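Local coordinates for protein dTDP-4-dehydrorhamnose reductase (Yersinia enterocolitica, PDB 5U9C) that probably catalyses the NADPH-dependent reduction of dTDP-4-dehydro-beta-L-rhamnose to dTDP-beta-L-rhamnose, in dTDP-L-rhamnose biosynthesis, at residues L102-G114 / P124-E138. Residues are numbered along the deposited sequence; the frame is centred on the assembly and turned at random.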
# COMPACT_ATOMS: atom_id res chain seq x y z
N LEU D 102 18.41 3.88 -30.37
CA LEU D 102 18.88 3.54 -29.04
C LEU D 102 18.42 4.65 -28.13
O LEU D 102 18.69 5.82 -28.39
CB LEU D 102 20.40 3.38 -29.02
CG LEU D 102 21.11 3.22 -27.66
CD1 LEU D 102 20.46 2.24 -26.74
CD2 LEU D 102 22.57 2.81 -27.85
N TYR D 103 17.70 4.29 -27.08
CA TYR D 103 17.20 5.25 -26.09
C TYR D 103 17.83 4.93 -24.75
O TYR D 103 17.72 3.81 -24.25
CB TYR D 103 15.66 5.18 -25.99
CG TYR D 103 15.02 6.09 -24.94
CD1 TYR D 103 15.27 7.46 -24.94
CD2 TYR D 103 14.09 5.60 -24.02
CE1 TYR D 103 14.67 8.31 -24.02
CE2 TYR D 103 13.49 6.45 -23.09
CZ TYR D 103 13.78 7.80 -23.11
OH TYR D 103 13.18 8.66 -22.23
N LEU D 104 18.53 5.91 -24.19
CA LEU D 104 19.13 5.76 -22.87
C LEU D 104 18.06 6.08 -21.82
O LEU D 104 17.59 7.21 -21.74
CB LEU D 104 20.30 6.71 -22.71
CG LEU D 104 20.97 6.74 -21.33
CD1 LEU D 104 21.59 5.38 -21.02
CD2 LEU D 104 22.01 7.84 -21.28
N SER D 105 17.67 5.09 -21.04
CA SER D 105 16.66 5.28 -19.98
C SER D 105 17.32 5.17 -18.60
O SER D 105 18.54 5.17 -18.50
CB SER D 105 15.45 4.34 -20.15
OG SER D 105 14.37 4.75 -19.28
N SER D 106 16.51 5.02 -17.56
CA SER D 106 17.00 5.09 -16.18
C SER D 106 16.36 4.10 -15.22
O SER D 106 15.21 3.72 -15.37
CB SER D 106 16.70 6.51 -15.66
OG SER D 106 16.93 6.67 -14.27
N SER D 107 17.14 3.72 -14.23
CA SER D 107 16.67 2.89 -13.15
C SER D 107 15.50 3.60 -12.41
O SER D 107 14.73 2.94 -11.72
CB SER D 107 17.82 2.59 -12.17
OG SER D 107 18.37 3.78 -11.63
N ASN D 108 15.38 4.93 -12.56
CA ASN D 108 14.29 5.70 -11.92
C ASN D 108 12.90 5.39 -12.43
O ASN D 108 11.94 5.96 -11.93
CB ASN D 108 14.51 7.22 -12.01
CG ASN D 108 15.17 7.79 -10.79
OD1 ASN D 108 16.36 8.14 -10.81
ND2 ASN D 108 14.40 7.90 -9.69
N VAL D 109 12.77 4.52 -13.43
CA VAL D 109 11.45 4.08 -13.83
C VAL D 109 10.92 3.12 -12.75
O VAL D 109 9.73 2.81 -12.71
CB VAL D 109 11.39 3.42 -15.23
CG1 VAL D 109 11.87 4.40 -16.30
CG2 VAL D 109 12.17 2.11 -15.28
N PHE D 110 11.82 2.65 -11.88
CA PHE D 110 11.44 1.79 -10.77
C PHE D 110 11.51 2.55 -9.44
O PHE D 110 12.11 3.64 -9.35
CB PHE D 110 12.37 0.59 -10.67
CG PHE D 110 12.35 -0.31 -11.86
CD1 PHE D 110 11.26 -1.15 -12.09
CD2 PHE D 110 13.41 -0.34 -12.74
CE1 PHE D 110 11.23 -1.99 -13.19
CE2 PHE D 110 13.39 -1.18 -13.84
CZ PHE D 110 12.30 -2.01 -14.06
N GLY D 111 10.91 1.96 -8.41
CA GLY D 111 11.00 2.49 -7.07
C GLY D 111 9.75 2.46 -6.24
O GLY D 111 9.82 2.26 -5.04
N GLY D 112 8.60 2.63 -6.88
CA GLY D 112 7.34 2.67 -6.18
C GLY D 112 7.04 1.37 -5.47
O GLY D 112 6.38 1.37 -4.43
N GLU D 113 7.54 0.27 -5.99
CA GLU D 113 7.28 -1.02 -5.34
C GLU D 113 8.01 -1.19 -4.01
O GLU D 113 7.56 -1.95 -3.17
CB GLU D 113 7.60 -2.18 -6.27
CG GLU D 113 7.34 -3.54 -5.65
CD GLU D 113 7.46 -4.68 -6.63
OE1 GLU D 113 7.56 -4.43 -7.86
OE2 GLU D 113 7.48 -5.83 -6.15
N GLY D 114 9.17 -0.55 -3.85
CA GLY D 114 9.90 -0.64 -2.59
C GLY D 114 10.82 -1.83 -2.38
O GLY D 114 11.33 -2.03 -1.26
N PRO D 124 7.77 -1.43 -14.53
CA PRO D 124 8.10 -0.10 -14.01
C PRO D 124 6.98 0.61 -13.25
O PRO D 124 5.83 0.58 -13.67
CB PRO D 124 8.47 0.69 -15.28
CG PRO D 124 8.92 -0.34 -16.25
CD PRO D 124 8.04 -1.53 -15.99
N LEU D 125 7.33 1.19 -12.11
CA LEU D 125 6.38 1.93 -11.28
C LEU D 125 7.22 3.05 -10.68
O LEU D 125 7.86 2.85 -9.63
CB LEU D 125 5.76 1.04 -10.21
CG LEU D 125 4.83 1.72 -9.20
CD1 LEU D 125 3.71 2.47 -9.91
CD2 LEU D 125 4.27 0.70 -8.21
N PRO D 126 7.26 4.22 -11.35
CA PRO D 126 8.11 5.30 -10.83
C PRO D 126 7.63 5.96 -9.52
O PRO D 126 6.50 5.73 -9.08
CB PRO D 126 8.16 6.31 -11.99
CG PRO D 126 7.73 5.55 -13.19
CD PRO D 126 6.75 4.53 -12.69
N MSE D 127 8.52 6.73 -8.93
CA MSE D 127 8.30 7.44 -7.66
C MSE D 127 8.30 8.94 -7.82
O MSE D 127 7.97 9.65 -6.89
CB MSE D 127 9.53 7.08 -6.82
CG MSE D 127 9.46 7.39 -5.33
SE MSE D 127 9.04 5.72 -4.38
CE MSE D 127 8.78 6.61 -2.64
N ASN D 128 8.64 9.43 -9.00
CA ASN D 128 8.76 10.87 -9.23
C ASN D 128 8.54 11.26 -10.69
O ASN D 128 8.42 10.39 -11.57
CB ASN D 128 10.12 11.36 -8.69
CG ASN D 128 11.29 10.49 -9.15
OD1 ASN D 128 11.39 10.09 -10.32
ND2 ASN D 128 12.22 10.24 -8.23
N TYR D 129 8.46 12.57 -10.96
CA TYR D 129 8.20 13.03 -12.32
C TYR D 129 9.30 12.73 -13.32
O TYR D 129 9.01 12.44 -14.46
CB TYR D 129 7.71 14.49 -12.37
CG TYR D 129 6.26 14.63 -11.91
CD1 TYR D 129 5.21 14.13 -12.69
CD2 TYR D 129 5.94 15.20 -10.66
CE1 TYR D 129 3.89 14.25 -12.26
CE2 TYR D 129 4.62 15.31 -10.23
CZ TYR D 129 3.60 14.84 -11.03
OH TYR D 129 2.31 14.91 -10.59
N TYR D 130 10.56 12.75 -12.88
CA TYR D 130 11.66 12.39 -13.74
C TYR D 130 11.44 10.96 -14.25
O TYR D 130 11.46 10.70 -15.46
CB TYR D 130 13.01 12.50 -13.02
CG TYR D 130 14.13 11.90 -13.83
CD1 TYR D 130 14.53 12.48 -15.03
CD2 TYR D 130 14.76 10.73 -13.42
CE1 TYR D 130 15.52 11.92 -15.81
CE2 TYR D 130 15.79 10.17 -14.18
CZ TYR D 130 16.14 10.76 -15.37
OH TYR D 130 17.14 10.23 -16.15
N GLY D 131 11.21 10.04 -13.32
CA GLY D 131 10.99 8.63 -13.67
C GLY D 131 9.79 8.42 -14.59
O GLY D 131 9.88 7.66 -15.58
N ARG D 132 8.69 9.11 -14.30
CA ARG D 132 7.51 9.04 -15.14
C ARG D 132 7.82 9.50 -16.57
O ARG D 132 7.39 8.88 -17.54
CB ARG D 132 6.39 9.90 -14.57
CG ARG D 132 5.81 9.37 -13.26
CD ARG D 132 4.87 10.36 -12.60
NE ARG D 132 4.48 9.86 -11.30
CZ ARG D 132 4.69 10.44 -10.13
NH1 ARG D 132 5.15 11.68 -10.03
NH2 ARG D 132 4.29 9.80 -9.02
N SER D 133 8.57 10.61 -16.70
CA SER D 133 8.89 11.16 -18.02
C SER D 133 9.77 10.23 -18.84
O SER D 133 9.58 10.09 -20.05
CB SER D 133 9.52 12.56 -17.90
OG SER D 133 10.85 12.54 -17.36
N LYS D 134 10.72 9.56 -18.18
CA LYS D 134 11.58 8.59 -18.85
C LYS D 134 10.79 7.35 -19.29
O LYS D 134 10.99 6.83 -20.42
CB LYS D 134 12.75 8.17 -17.96
CG LYS D 134 13.76 9.28 -17.62
CD LYS D 134 14.48 9.89 -18.83
CE LYS D 134 15.31 8.88 -19.60
NZ LYS D 134 16.12 9.50 -20.67
N LEU D 135 9.90 6.90 -18.41
CA LEU D 135 9.09 5.71 -18.69
C LEU D 135 8.14 5.92 -19.85
O LEU D 135 7.99 5.05 -20.69
CB LEU D 135 8.28 5.29 -17.46
CG LEU D 135 7.36 4.08 -17.65
CD1 LEU D 135 8.14 2.87 -18.12
CD2 LEU D 135 6.62 3.78 -16.35
N ILE D 136 7.46 7.06 -19.89
CA ILE D 136 6.54 7.28 -21.01
C ILE D 136 7.39 7.48 -22.30
O ILE D 136 6.96 7.08 -23.39
CB ILE D 136 5.53 8.42 -20.73
CG1 ILE D 136 4.45 8.48 -21.82
CG2 ILE D 136 6.22 9.75 -20.57
CD1 ILE D 136 3.49 7.31 -21.84
N GLY D 137 8.60 8.03 -22.16
CA GLY D 137 9.50 8.17 -23.32
C GLY D 137 9.81 6.76 -23.83
O GLY D 137 9.81 6.53 -25.06
N GLU D 138 10.05 5.81 -22.92
CA GLU D 138 10.29 4.41 -23.34
C GLU D 138 9.11 3.86 -24.13
O GLU D 138 9.31 3.23 -25.17
CB GLU D 138 10.53 3.45 -22.17
CG GLU D 138 11.76 3.66 -21.30
CD GLU D 138 11.95 2.54 -20.28
OE1 GLU D 138 11.21 1.53 -20.35
OE2 GLU D 138 12.85 2.65 -19.42
O HOH W 1 14.41 11.25 -22.20
O HOH W 2 10.84 7.33 -9.91
O HOH W 3 8.97 -0.08 -8.65
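Val109 is the bump that fills the hollow between helix 129-144 and the loop preceding it: its CG1 rests 3.9 Å from Leu135 CB, while CG2 lies 4.0 Å from Pro124 CB. In a second fit, Gly131, with no side chain, lets Asn108 O come within 3.3 Å of its CA, a CA-H...O contact. Farther along the helix, Gly137 leaves room for the hydroxyl end of Tyr103, whose ring edge meets Lys134 O and Glu138 CG. Lys134 threads between Tyr103 and Tyr130, curling back on itself (chi2 and chi3 both -61°). CG sits 3.5 Å above one face of the Tyr130 ring, offset toward the rim, and the bends beyond it turn NZ onto Leu104 O at 2.9 Å, in the carbonyl plane. A water bridges NZ to Tyr103 OH. Ser105 OG gives a 2.6 Å hydrogen bond to the anti lone pair of Glu138 OE2, whose partner OE1 forms salt bridges with Arg153 and Arg142. Ahead of the helix, Gly112 N donates a 2.9 Å hydrogen bond to Leu125 O. Ser106 OG, accepting from Asn108 N in an ST turn, lies 3.7 Å from Tyr130 CE2, at the ring edge. The strand-to-helix packing, the Tyr-x-x-x-Lys spacing of Tyr130 and Lys134, and the neighbouring Ser106 are consistent with the active-site Ser-Tyr-Lys arrangement of an extended short-chain dehydrogenase/reductase with a Rossmann fold.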